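Local structure of precorrin-6Y C5,15-methyltransferase (Corynebacterium diphtheriae, 3HM2) at residues Gly34-Ile39 with Glu63-Asn68; Glu42-Arg45 with Thr51-Cys54; Gly108-Ala113 with Lys141-Thr146; Gln134-Leu139 with Gly145-Phe150; His154-Gly159 with Thr163-Leu168. The protein probably methylates a precorrin intermediate from S-adenosylmethionine in adenosylcobalamin biosynthesis, this chain being the C-terminal methyltransferase domain of the longer protein. One frame throughout, in Å; residues are numbered along the deposited sequence.

Interaction 1: residues Gly34-Ile39 with Glu63-Asn68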
# COMPACT_ATOMS: atom_id res chain seq x y z
N GLY A 34 -4.80 -24.51 2.41
CA GLY A 34 -4.45 -23.96 3.71
C GLY A 34 -5.65 -23.81 4.62
O GLY A 34 -6.66 -23.22 4.24
N GLY A 35 -5.54 -24.35 5.83
CA GLY A 35 -6.53 -24.11 6.86
C GLY A 35 -7.93 -24.48 6.42
O GLY A 35 -8.88 -23.72 6.62
N SER A 36 -8.07 -25.66 5.82
CA SER A 36 -9.33 -26.09 5.24
C SER A 36 -10.44 -26.13 6.29
O SER A 36 -10.38 -26.92 7.23
CB SER A 36 -9.19 -27.46 4.58
OG SER A 36 -8.96 -28.47 5.54
N GLY A 37 -11.44 -25.28 6.13
CA GLY A 37 -12.54 -25.20 7.07
C GLY A 37 -12.95 -23.77 7.36
O GLY A 37 -14.13 -23.46 7.50
N SER A 38 -11.96 -22.88 7.46
CA SER A 38 -12.22 -21.47 7.74
C SER A 38 -13.34 -20.93 6.86
O SER A 38 -14.32 -20.39 7.36
CB SER A 38 -10.95 -20.65 7.54
OG SER A 38 -10.03 -20.85 8.61
N ILE A 39 -13.18 -21.08 5.55
CA ILE A 39 -14.14 -20.53 4.60
C ILE A 39 -15.41 -21.37 4.55
O ILE A 39 -16.49 -20.87 4.23
CB ILE A 39 -13.54 -20.45 3.18
CG1 ILE A 39 -12.17 -19.77 3.22
CG2 ILE A 39 -14.48 -19.70 2.25
CD1 ILE A 39 -12.15 -18.40 2.59
N GLU A 63 -10.74 -33.85 12.41
CA GLU A 63 -11.52 -34.03 13.65
C GLU A 63 -11.94 -32.69 14.27
O GLU A 63 -12.99 -32.60 14.92
CB GLU A 63 -10.77 -34.91 14.67
CG GLU A 63 -10.91 -36.44 14.48
CD GLU A 63 -10.20 -37.26 15.56
OE1 GLU A 63 -10.04 -36.76 16.70
OE2 GLU A 63 -9.80 -38.41 15.28
N ARG A 64 -11.14 -31.64 14.07
CA ARG A 64 -11.40 -30.31 14.64
C ARG A 64 -12.26 -29.38 13.75
O ARG A 64 -12.93 -28.48 14.25
CB ARG A 64 -10.08 -29.63 15.02
CG ARG A 64 -10.24 -28.20 15.51
CD ARG A 64 -10.41 -28.13 17.03
NE ARG A 64 -10.57 -26.74 17.47
CZ ARG A 64 -10.44 -26.34 18.72
NH1 ARG A 64 -10.14 -27.21 19.68
NH2 ARG A 64 -10.60 -25.05 19.03
N ILE A 65 -12.24 -29.61 12.44
CA ILE A 65 -13.07 -28.86 11.51
C ILE A 65 -14.53 -29.24 11.75
O ILE A 65 -15.40 -28.39 11.93
CB ILE A 65 -12.75 -29.21 10.06
CG1 ILE A 65 -11.26 -29.05 9.77
CG2 ILE A 65 -13.53 -28.33 9.12
CD1 ILE A 65 -10.86 -29.60 8.41
N LEU A 66 -14.79 -30.55 11.73
CA LEU A 66 -16.14 -31.06 11.93
C LEU A 66 -16.65 -30.75 13.33
O LEU A 66 -17.83 -30.47 13.53
CB LEU A 66 -16.19 -32.57 11.68
CG LEU A 66 -17.53 -33.26 11.92
CD1 LEU A 66 -18.54 -32.88 10.85
CD2 LEU A 66 -17.35 -34.77 12.00
N SER A 67 -15.75 -30.80 14.31
CA SER A 67 -16.06 -30.38 15.67
C SER A 67 -16.67 -28.98 15.69
O SER A 67 -17.65 -28.73 16.39
CB SER A 67 -14.81 -30.42 16.55
OG SER A 67 -15.03 -31.21 17.71
N ASN A 68 -16.09 -28.08 14.91
CA ASN A 68 -16.52 -26.69 14.89
C ASN A 68 -17.76 -26.48 14.04
O ASN A 68 -18.56 -25.57 14.30
CB ASN A 68 -15.39 -25.78 14.41
CG ASN A 68 -14.37 -25.49 15.49
OD1 ASN A 68 -14.58 -25.80 16.66
ND2 ASN A 68 -13.25 -24.88 15.10

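Interaction 2: residues Glu42-Arg45 with Thr51-Cys54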
# COMPACT_ATOMS: atom_id res chain seq x y z
N GLU A 42 -18.04 -20.85 7.59
CA GLU A 42 -18.63 -19.53 7.41
C GLU A 42 -19.52 -19.49 6.16
O GLU A 42 -20.65 -19.02 6.22
CB GLU A 42 -17.54 -18.46 7.31
CG GLU A 42 -18.07 -17.05 7.10
CD GLU A 42 -19.20 -16.70 8.04
OE1 GLU A 42 -19.07 -16.95 9.26
OE2 GLU A 42 -20.24 -16.18 7.57
N TRP A 43 -18.99 -19.98 5.05
CA TRP A 43 -19.78 -20.20 3.86
C TRP A 43 -21.09 -20.86 4.29
O TRP A 43 -22.16 -20.44 3.89
CB TRP A 43 -18.98 -21.09 2.89
CG TRP A 43 -19.76 -21.78 1.76
CD1 TRP A 43 -20.60 -22.86 1.88
CD2 TRP A 43 -19.70 -21.48 0.35
NE1 TRP A 43 -21.10 -23.22 0.64
CE2 TRP A 43 -20.56 -22.39 -0.31
CE3 TRP A 43 -19.03 -20.52 -0.42
CZ2 TRP A 43 -20.76 -22.37 -1.70
CZ3 TRP A 43 -19.23 -20.50 -1.79
CH2 TRP A 43 -20.08 -21.41 -2.41
N LEU A 44 -21.00 -21.88 5.14
CA LEU A 44 -22.18 -22.62 5.56
C LEU A 44 -22.99 -21.80 6.53
O LEU A 44 -24.22 -21.77 6.47
CB LEU A 44 -21.81 -23.94 6.23
CG LEU A 44 -21.36 -25.17 5.45
CD1 LEU A 44 -21.50 -26.35 6.37
CD2 LEU A 44 -22.12 -25.43 4.12
N ARG A 45 -22.27 -21.13 7.44
CA ARG A 45 -22.91 -20.38 8.50
C ARG A 45 -23.17 -18.94 8.09
O ARG A 45 -23.10 -18.04 8.92
CB ARG A 45 -22.06 -20.40 9.77
CG ARG A 45 -22.87 -20.75 11.02
CD ARG A 45 -22.77 -19.67 12.10
NE ARG A 45 -21.41 -19.14 12.26
CZ ARG A 45 -21.06 -17.88 12.01
NH1 ARG A 45 -21.95 -16.99 11.57
NH2 ARG A 45 -19.80 -17.50 12.21
N THR A 51 -24.29 -26.89 0.99
CA THR A 51 -23.32 -27.89 1.43
C THR A 51 -21.91 -27.50 1.02
O THR A 51 -21.68 -27.03 -0.10
CB THR A 51 -23.64 -29.28 0.86
OG1 THR A 51 -23.24 -29.35 -0.51
CG2 THR A 51 -25.13 -29.57 0.97
N ALA A 52 -20.95 -27.69 1.93
CA ALA A 52 -19.55 -27.41 1.64
C ALA A 52 -18.71 -28.67 1.72
O ALA A 52 -19.02 -29.60 2.47
CB ALA A 52 -19.02 -26.35 2.60
N VAL A 53 -17.63 -28.71 0.94
CA VAL A 53 -16.70 -29.84 0.97
C VAL A 53 -15.28 -29.39 1.35
O VAL A 53 -14.73 -28.39 0.83
CB VAL A 53 -16.71 -30.70 -0.33
CG1 VAL A 53 -15.74 -31.87 -0.19
CG2 VAL A 53 -18.10 -31.23 -0.62
N CYS A 54 -14.72 -30.15 2.29
CA CYS A 54 -13.43 -29.88 2.90
C CYS A 54 -12.41 -30.97 2.55
O CYS A 54 -12.75 -32.14 2.41
CB CYS A 54 -13.62 -29.78 4.41
SG CYS A 54 -14.26 -28.16 4.97

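Interaction 3: residues Gly108-Ala113 with Lys141-Thr146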
# COMPACT_ATOMS: atom_id res chain seq x y z
N GLY A 108 -0.48 -30.71 -8.56
CA GLY A 108 -1.64 -31.43 -9.07
C GLY A 108 -3.00 -30.92 -8.65
O GLY A 108 -3.98 -31.09 -9.37
N VAL A 109 -3.06 -30.29 -7.49
CA VAL A 109 -4.33 -29.93 -6.86
C VAL A 109 -5.26 -29.18 -7.80
O VAL A 109 -6.44 -29.48 -7.88
CB VAL A 109 -4.11 -29.07 -5.58
CG1 VAL A 109 -5.44 -28.74 -4.94
CG2 VAL A 109 -3.21 -29.79 -4.61
N PHE A 110 -4.72 -28.20 -8.52
CA PHE A 110 -5.54 -27.34 -9.35
C PHE A 110 -6.11 -28.00 -10.59
O PHE A 110 -7.32 -28.05 -10.76
CB PHE A 110 -4.81 -26.04 -9.74
CG PHE A 110 -5.58 -25.21 -10.74
CD1 PHE A 110 -6.46 -24.22 -10.31
CD2 PHE A 110 -5.45 -25.45 -12.11
CE1 PHE A 110 -7.18 -23.48 -11.23
CE2 PHE A 110 -6.16 -24.72 -13.05
CZ PHE A 110 -7.02 -23.73 -12.61
N ALA A 111 -5.25 -28.49 -11.48
CA ALA A 111 -5.75 -29.11 -12.70
C ALA A 111 -6.82 -30.09 -12.26
O ALA A 111 -7.94 -30.09 -12.76
CB ALA A 111 -4.64 -29.78 -13.46
N ALA A 112 -6.49 -30.89 -11.26
CA ALA A 112 -7.47 -31.77 -10.68
C ALA A 112 -8.72 -31.00 -10.18
O ALA A 112 -9.82 -31.16 -10.72
CB ALA A 112 -6.84 -32.53 -9.55
N ALA A 113 -8.58 -30.18 -9.16
CA ALA A 113 -9.73 -29.40 -8.73
C ALA A 113 -10.49 -28.95 -9.96
O ALA A 113 -11.71 -29.01 -10.01
CB ALA A 113 -9.30 -28.21 -7.89
N LYS A 141 -4.57 -16.01 -17.34
CA LYS A 141 -4.38 -15.73 -18.76
C LYS A 141 -5.00 -16.82 -19.63
O LYS A 141 -5.19 -16.64 -20.83
CB LYS A 141 -2.89 -15.57 -19.09
CG LYS A 141 -2.21 -14.44 -18.35
CD LYS A 141 -3.09 -13.20 -18.31
CE LYS A 141 -2.51 -12.14 -17.39
NZ LYS A 141 -1.24 -11.57 -17.91
N GLN A 142 -5.31 -17.95 -19.01
CA GLN A 142 -6.08 -19.00 -19.67
C GLN A 142 -7.58 -18.74 -19.56
O GLN A 142 -8.25 -18.49 -20.56
CB GLN A 142 -5.74 -20.37 -19.08
CG GLN A 142 -4.73 -21.16 -19.89
CD GLN A 142 -4.16 -22.34 -19.12
OE1 GLN A 142 -4.62 -23.47 -19.25
NE2 GLN A 142 -3.14 -22.07 -18.31
N PHE A 143 -8.09 -18.80 -18.34
CA PHE A 143 -9.51 -19.04 -18.11
C PHE A 143 -10.27 -17.74 -17.87
O PHE A 143 -11.45 -17.74 -17.54
CB PHE A 143 -9.72 -19.99 -16.93
CG PHE A 143 -8.74 -21.14 -16.90
CD1 PHE A 143 -8.88 -22.20 -17.77
CD2 PHE A 143 -7.69 -21.14 -16.01
CE1 PHE A 143 -7.99 -23.26 -17.75
CE2 PHE A 143 -6.79 -22.19 -15.98
CZ PHE A 143 -6.94 -23.25 -16.85
N GLY A 144 -9.57 -16.62 -18.03
CA GLY A 144 -10.16 -15.31 -17.80
C GLY A 144 -10.07 -14.88 -16.35
O GLY A 144 -9.04 -15.05 -15.70
N GLY A 145 -11.16 -14.30 -15.85
CA GLY A 145 -11.19 -13.80 -14.49
C GLY A 145 -10.25 -12.63 -14.24
O GLY A 145 -9.59 -12.10 -15.16
N THR A 146 -10.16 -12.26 -12.96
CA THR A 146 -9.69 -10.95 -12.56
C THR A 146 -8.98 -11.03 -11.22
O THR A 146 -9.41 -11.79 -10.34
CB THR A 146 -10.90 -9.98 -12.49
OG1 THR A 146 -10.86 -9.05 -13.58
CG2 THR A 146 -10.93 -9.23 -11.16

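Interaction 4: residues Gln134-Leu139 with Gly145-Phe150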
# COMPACT_ATOMS: atom_id res chain seq x y z
N GLN A 134 2.37 -15.13 -9.07
CA GLN A 134 2.67 -15.11 -10.50
C GLN A 134 1.96 -16.27 -11.22
O GLN A 134 1.79 -16.26 -12.44
CB GLN A 134 4.18 -15.13 -10.75
CG GLN A 134 5.03 -14.32 -9.79
CD GLN A 134 6.51 -14.50 -10.09
OE1 GLN A 134 7.23 -15.20 -9.37
NE2 GLN A 134 6.95 -13.89 -11.18
N MSE A 135 1.56 -17.26 -10.44
CA MSE A 135 0.75 -18.37 -10.93
C MSE A 135 -0.72 -17.97 -11.15
O MSE A 135 -1.33 -18.35 -12.15
CB MSE A 135 0.87 -19.53 -9.93
CG MSE A 135 -0.24 -20.57 -9.99
SE MSE A 135 0.22 -22.02 -11.19
CE MSE A 135 -1.04 -23.37 -10.57
N LEU A 136 -1.30 -17.20 -10.22
CA LEU A 136 -2.65 -16.69 -10.46
C LEU A 136 -2.64 -15.96 -11.81
O LEU A 136 -3.63 -15.92 -12.53
CB LEU A 136 -3.11 -15.71 -9.36
CG LEU A 136 -3.29 -16.01 -7.87
CD1 LEU A 136 -3.48 -14.67 -7.13
CD2 LEU A 136 -4.43 -16.97 -7.56
N TRP A 137 -1.49 -15.36 -12.14
CA TRP A 137 -1.37 -14.47 -13.29
C TRP A 137 -1.31 -15.28 -14.56
O TRP A 137 -1.59 -14.78 -15.64
CB TRP A 137 -0.13 -13.55 -13.16
CG TRP A 137 -0.35 -12.35 -12.30
CD1 TRP A 137 0.29 -12.03 -11.13
CD2 TRP A 137 -1.30 -11.30 -12.53
NE1 TRP A 137 -0.21 -10.85 -10.62
CE2 TRP A 137 -1.19 -10.39 -11.46
CE3 TRP A 137 -2.23 -11.03 -13.55
CZ2 TRP A 137 -1.98 -9.23 -11.38
CZ3 TRP A 137 -3.03 -9.88 -13.46
CH2 TRP A 137 -2.89 -9.00 -12.39
N ALA A 138 -0.93 -16.55 -14.42
CA ALA A 138 -0.77 -17.43 -15.55
C ALA A 138 -2.09 -18.16 -15.80
O ALA A 138 -2.53 -18.30 -16.95
CB ALA A 138 0.34 -18.42 -15.26
N LEU A 139 -2.71 -18.63 -14.73
CA LEU A 139 -4.04 -19.22 -14.81
C LEU A 139 -5.09 -18.17 -15.15
O LEU A 139 -6.12 -18.48 -15.76
CB LEU A 139 -4.40 -19.92 -13.50
CG LEU A 139 -3.39 -20.94 -12.97
CD1 LEU A 139 -3.74 -21.36 -11.55
CD2 LEU A 139 -3.32 -22.15 -13.89
N GLY A 145 -11.16 -14.30 -15.85
CA GLY A 145 -11.19 -13.80 -14.49
C GLY A 145 -10.25 -12.63 -14.24
O GLY A 145 -9.59 -12.10 -15.16
N THR A 146 -10.16 -12.26 -12.96
CA THR A 146 -9.69 -10.95 -12.56
C THR A 146 -8.98 -11.03 -11.22
O THR A 146 -9.41 -11.79 -10.34
CB THR A 146 -10.90 -9.98 -12.49
OG1 THR A 146 -10.86 -9.05 -13.58
CG2 THR A 146 -10.93 -9.23 -11.16
N ILE A 147 -7.90 -10.24 -11.06
CA ILE A 147 -7.04 -10.23 -9.87
C ILE A 147 -6.97 -8.87 -9.13
O ILE A 147 -6.65 -7.86 -9.74
CB ILE A 147 -5.61 -10.66 -10.23
CG1 ILE A 147 -5.62 -12.07 -10.83
CG2 ILE A 147 -4.67 -10.55 -9.03
CD1 ILE A 147 -4.34 -12.84 -10.63
N SER A 148 -7.29 -8.86 -7.84
CA SER A 148 -7.16 -7.68 -6.98
C SER A 148 -6.24 -8.03 -5.81
O SER A 148 -5.80 -9.18 -5.69
CB SER A 148 -8.52 -7.20 -6.46
OG SER A 148 -9.03 -8.05 -5.45
N SER A 149 -5.91 -7.07 -4.96
CA SER A 149 -4.94 -7.37 -3.89
C SER A 149 -5.14 -6.57 -2.61
O SER A 149 -5.56 -5.41 -2.65
CB SER A 149 -3.49 -7.25 -4.39
OG SER A 149 -3.15 -5.91 -4.72
N PHE A 150 -4.82 -7.19 -1.47
CA PHE A 150 -5.13 -6.57 -0.18
C PHE A 150 -3.93 -6.41 0.76
O PHE A 150 -3.27 -7.38 1.11
CB PHE A 150 -6.26 -7.34 0.50
CG PHE A 150 -7.33 -7.81 -0.46
CD1 PHE A 150 -7.38 -9.14 -0.87
CD2 PHE A 150 -8.27 -6.92 -0.96
CE1 PHE A 150 -8.35 -9.57 -1.76
CE2 PHE A 150 -9.25 -7.35 -1.86
CZ PHE A 150 -9.29 -8.68 -2.26

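Interaction 5: residues His154-Gly159 with Thr163-Leu168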
# COMPACT_ATOMS: atom_id res chain seq x y z
N HIS A 154 -2.85 -2.71 11.01
CA HIS A 154 -3.47 -2.56 12.32
C HIS A 154 -2.53 -1.73 13.20
O HIS A 154 -1.33 -1.74 13.00
CB HIS A 154 -3.68 -3.93 12.97
CG HIS A 154 -4.21 -4.97 12.04
ND1 HIS A 154 -5.53 -5.01 11.63
CD2 HIS A 154 -3.61 -6.03 11.44
CE1 HIS A 154 -5.71 -6.03 10.81
NE2 HIS A 154 -4.56 -6.67 10.68
N GLU A 155 -3.06 -1.00 14.17
CA GLU A 155 -2.21 -0.25 15.08
C GLU A 155 -1.22 -1.15 15.81
O GLU A 155 -1.49 -2.31 16.11
CB GLU A 155 -3.04 0.54 16.09
CG GLU A 155 -4.39 -0.04 16.35
CD GLU A 155 -4.91 0.38 17.69
OE1 GLU A 155 -6.14 0.63 17.82
OE2 GLU A 155 -4.06 0.47 18.61
N HIS A 156 -0.04 -0.61 16.06
CA HIS A 156 0.99 -1.34 16.72
C HIS A 156 1.65 -0.33 17.61
O HIS A 156 2.39 0.52 17.13
CB HIS A 156 2.00 -1.88 15.72
CG HIS A 156 3.04 -2.76 16.33
ND1 HIS A 156 3.28 -4.05 15.89
CD2 HIS A 156 3.90 -2.55 17.35
CE1 HIS A 156 4.26 -4.58 16.60
NE2 HIS A 156 4.65 -3.69 17.50
N THR A 157 1.35 -0.43 18.89
CA THR A 157 1.75 0.58 19.85
C THR A 157 3.08 0.21 20.48
O THR A 157 3.11 -0.21 21.63
CB THR A 157 0.70 0.72 20.98
OG1 THR A 157 -0.63 0.64 20.44
CG2 THR A 157 0.87 2.05 21.73
N VAL A 158 4.17 0.35 19.72
CA VAL A 158 5.50 0.02 20.25
C VAL A 158 6.03 1.15 21.12
O VAL A 158 6.87 1.95 20.69
CB VAL A 158 6.54 -0.26 19.16
CG1 VAL A 158 7.47 -1.41 19.60
CG2 VAL A 158 5.85 -0.61 17.87
N GLY A 159 5.54 1.18 22.36
CA GLY A 159 5.87 2.22 23.31
C GLY A 159 4.82 3.30 23.31
O GLY A 159 3.63 3.03 23.20
N THR A 163 2.10 2.97 15.60
CA THR A 163 2.27 3.03 14.16
C THR A 163 1.18 2.17 13.51
O THR A 163 0.57 1.31 14.16
CB THR A 163 3.62 2.47 13.77
OG1 THR A 163 3.62 1.04 13.99
CG2 THR A 163 4.71 3.13 14.61
N MSE A 164 0.92 2.43 12.24
CA MSE A 164 0.11 1.54 11.40
C MSE A 164 1.02 0.50 10.73
O MSE A 164 1.96 0.86 10.01
CB MSE A 164 -0.67 2.35 10.35
CG MSE A 164 -1.86 3.08 10.95
SE MSE A 164 -3.08 1.82 11.89
CE MSE A 164 -4.22 1.34 10.37
N LYS A 165 0.73 -0.78 10.97
CA LYS A 165 1.67 -1.85 10.70
C LYS A 165 1.13 -2.80 9.67
O LYS A 165 0.19 -3.55 9.94
CB LYS A 165 2.02 -2.59 11.99
CG LYS A 165 3.37 -3.29 11.93
CD LYS A 165 3.47 -4.38 12.98
CE LYS A 165 4.78 -5.16 12.88
NZ LYS A 165 4.82 -6.34 13.82
N PRO A 166 1.72 -2.78 8.47
CA PRO A 166 1.20 -3.55 7.34
C PRO A 166 1.39 -5.06 7.51
O PRO A 166 2.40 -5.53 8.05
CB PRO A 166 2.02 -3.01 6.16
CG PRO A 166 3.29 -2.55 6.80
CD PRO A 166 2.82 -1.90 8.05
N ALA A 167 0.38 -5.83 7.08
CA ALA A 167 0.54 -7.27 6.96
C ALA A 167 1.03 -7.52 5.54
O ALA A 167 1.01 -6.61 4.71
CB ALA A 167 -0.79 -8.01 7.25
N LEU A 168 1.50 -8.74 5.27
CA LEU A 168 1.86 -9.13 3.92
C LEU A 168 0.63 -9.06 3.02
O LEU A 168 -0.47 -9.42 3.45
CB LEU A 168 2.47 -10.54 3.92
CG LEU A 168 3.91 -10.69 4.43
CD1 LEU A 168 4.22 -12.15 4.75
CD2 LEU A 168 4.95 -10.13 3.44

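Interaction 1: residues Gly34-Ile39 with Glu63-Asn68
Ile-65 packs against Ser-36 and Gly-37 of a glycine-rich loop. The loop leads into helix 38-44 and matches the GxGxxA pattern of Rossmann-like methyltransferases. In such enzymes this loop usually borders the S-adenosylmethionine site, so the same role is probable here. Two weak hydrogen bonds tie down the loop, Ser-36 OG to Glu-56 OE1 and Gly-37 N to Asp-31 OD2. Helix 59-70, which bears Ile-65, also carries Glu-63, which binds calcium and magnesium in a structure of this protein. Beyond the contact, Ile-65 also touches Val-80 of strand 78-81. No hydrogen bond crosses between the two segments. The CB of Ile-65 points at the loop from helix 59-70, and the side chain forks there. The shorter branch, CG2, lies anti to the backbone N and sits 3.9 Å from Gly-37 CA. Gly-37 has no side chain, so this methyl rests directly on the main chain. The longer branch runs along to the carbonyl oxygen of Ser-36, with CG1 at 3.4 Å from Ser-36 O. It ends at CD1, which lies a tight 3.0 Å from Ser-36 O and 3.6 Å from Ser-36 OG.

Interaction 2: residues Glu42-Arg45 with Thr51-Cys54
The methyl of Ala-52 meets two side chains of helix 38-44, Leu-44 and Trp-43. Leu-44 comes closer, with its CD2 at 3.6 Å from Ala-52 CB. The same CD2 rests on the strand backbone, 3.4 Å from Ala-52 N. Trp-43 adds the five-membered end of its indole, with CD1 3.9 Å from Ala-52 CB. Its NE1 is 3.9 Å from Thr-51 O, which is too long for a hydrogen bond. This buried N-H has no partner in the model.

Torsions set the two side chains side by side. Trp-43 CG is anti to its own N (chi1 163°), whereas Leu-44 CG is anti to the carbonyl carbon (chi1 -77°). Leu-44 CD2 lies at the edge of the indole, in its plane. At the C-terminal end of the helix, Arg-45 NH2 and Glu-42 OE1 form a salt bridge of 3.1 Å. The oxygen is well out of the guanidinium plane, so only charge holds it.

Further out, Trp-43 also packs on Leu-21, Pro-23 and Leu-29, and Leu-44 on Val-74 and Ile-78. Leu-44 O accepts a hydrogen bond from Arg-77 NH1, and Thr-51 OG1 pairs with Thr-28 OG1. Helix and strand here belong to the beta-alpha-beta crossover of strand 27-32, helix 38-44 and strand 50-55, a unit typical of the Rossmann-like methyltransferase fold.

Interaction 3: residues Gly108-Ala113 with Lys141-Thr146
Phe-110 and Phe-143 make this contact alone, ring against ring. The two side chains reach out from opposite directions, Phe-110 from helix 109-115 and Phe-143 from the last turn of helix 130-143. The ring centroids are 5.9 Å apart and the planes are inclined at 40°. The pair is oblique, so it is neither a stack nor a T-shape. Phe-143 CE2 lies at the edge of the Phe-110 ring, near its plane. It is 3.7 Å from Phe-110 CZ and 3.9 Å from Phe-110 CE2. Phe-110 gets there with CG anti to the backbone N (chi1 173°).

An apolar contact within the segment adds to this. Gln-142 CB sits 3.5 Å above the Phe-143 ring plane, over its centre. Trp-114 also meets both phenyl rings and makes the pair a cluster of three.

Backbone features frame the two sides. Gly-108 is at the N-cap position of its helix, and its O accepts from Ala-112 N at 3.1 Å. Gly-144, with positive phi, ends the other helix. Gly-145 leads into strand 146-157, which starts at Thr-146. Thr-146 packs on Glu-155 of the second subunit.

No hydrogen bond crosses between the segments. Two partly exposed phenyl rings meet through carbon atoms alone, so the contact is apolar and no polar bond directs it.

Interaction 4: residues Gln134-Leu139 with Gly145-Phe150
Ile-147 points its side chain from strand 146-157 into the angle between Trp-137 and Leu-136 of helix 130-143. The indole lies across the isoleucine. Ile-147 CD1 stands over one face of the six-membered ring, 4.0 Å from the Trp-137 ring centroid and 13° off the normal. This is a CH-pi contact. The rest of the isoleucine slants toward the far rim of the same ring. Ile-147 CB is 3.8 Å from Trp-137 CH2, and Ile-147 CG2 is 3.8 Å from Trp-137 CZ2.

Trp-137 does not start out aimed at the strand. With CG beside the backbone N (chi1 -82°), the ring swings round so that its end comes near. Gln-134 CA lies at the ring edge, in plane, one helical turn earlier.

Leu-136 takes the other flank of Ile-147 and crosses it obliquely. Its CB is 3.4 Å from Ile-147 CD1, tighter than usual van der Waals contact. The CD1 atoms of Leu-136 and Ile-147 are 4.0 Å apart. One methyl, Ile-147 CD1, thus fits between a ring face and a leucine stem. No hydrogen bond crosses here, and the three residues are buried.

Trp-137 also packs on Met-164 of the second subunit and Gln-134 of the third. Ser-148, Ser-149 and Phe-150 pair antiparallel with a strand of the second subunit, which carries the sheet across the interface. Within the chain, helix 130-143 lies on the sheet, where Leu-136 touches Ala-125 and Ala-127 of strand 122-127 and His-171 and Trp-173 of strand 162-176.

Interaction 5: residues His154-Gly159 with Thr163-Leu168
His-156 O takes two hydrogen bonds from Thr-163. The backbone N of Thr-163 gives the stronger one, at 2.9 Å and nearly straight (175°), from above the carbonyl plane. Thr-163 OG1 adds a weak one at 3.4 Å. It can do so because OG1 stands between the backbone N and the carbonyl carbon (chi1 70°). In return, His-156 N donates to Thr-163 O at 2.8 Å. His-156 and Thr-163 are thus a hydrogen-bonded antiparallel pair. His-154 and Lys-165 form the next one. Lys-165 N to His-154 O is 3.0 Å, and the return bond is weak. On the same face the extended Lys-165 chain runs obliquely past the His-156 ring, with His-156 CB 3.8 Å from Lys-165 CB.

The strands form a long beta hairpin, 146-157 with 162-176, that extends into the interfaces with other subunits. Glu-155 and Met-164 are the non-hydrogen-bonded pair between the bonded ones. Glu-155 CA makes a CA-H...O contact of 3.3 Å with Thr-163 O. Met-164 is selenomethionine. Its bent chain folds SE back to 3.6 Å from Glu-155 N. His-154 and Glu-155 both bind the second subunit. There His-154 ND1 is hydrogen-bonded to Ser-148 OG, Glu-155 OE2 salt-bridges Arg-140 NH2, and Glu-155 OE1 accepts from Ile-147 N.

Interactions 1, 2 and 4 are buried, while interactions 3 and 5 lie at the surface. Interactions 1 and 2 share helix 38-44 and touch where Cys-54 SG meets Gly-37 CA and Ile-65 CG2. They lie round the glycine-rich loop and the helix that follows it. Interactions 3 and 4 share helix 130-143 and meet at Phe-110 and Leu-139, on the opposite side of the chain's centre from interaction 1. Strand 146-157 then links interaction 4 to interaction 5, whose centres are about 27 Å apart. Apolar packing carries interactions 1 to 4, three of them (2, 3 and 4) with aromatic rings. Interaction 5 is held by backbone hydrogen bonds. Interactions 3, 4 and 5 all touch the second subunit.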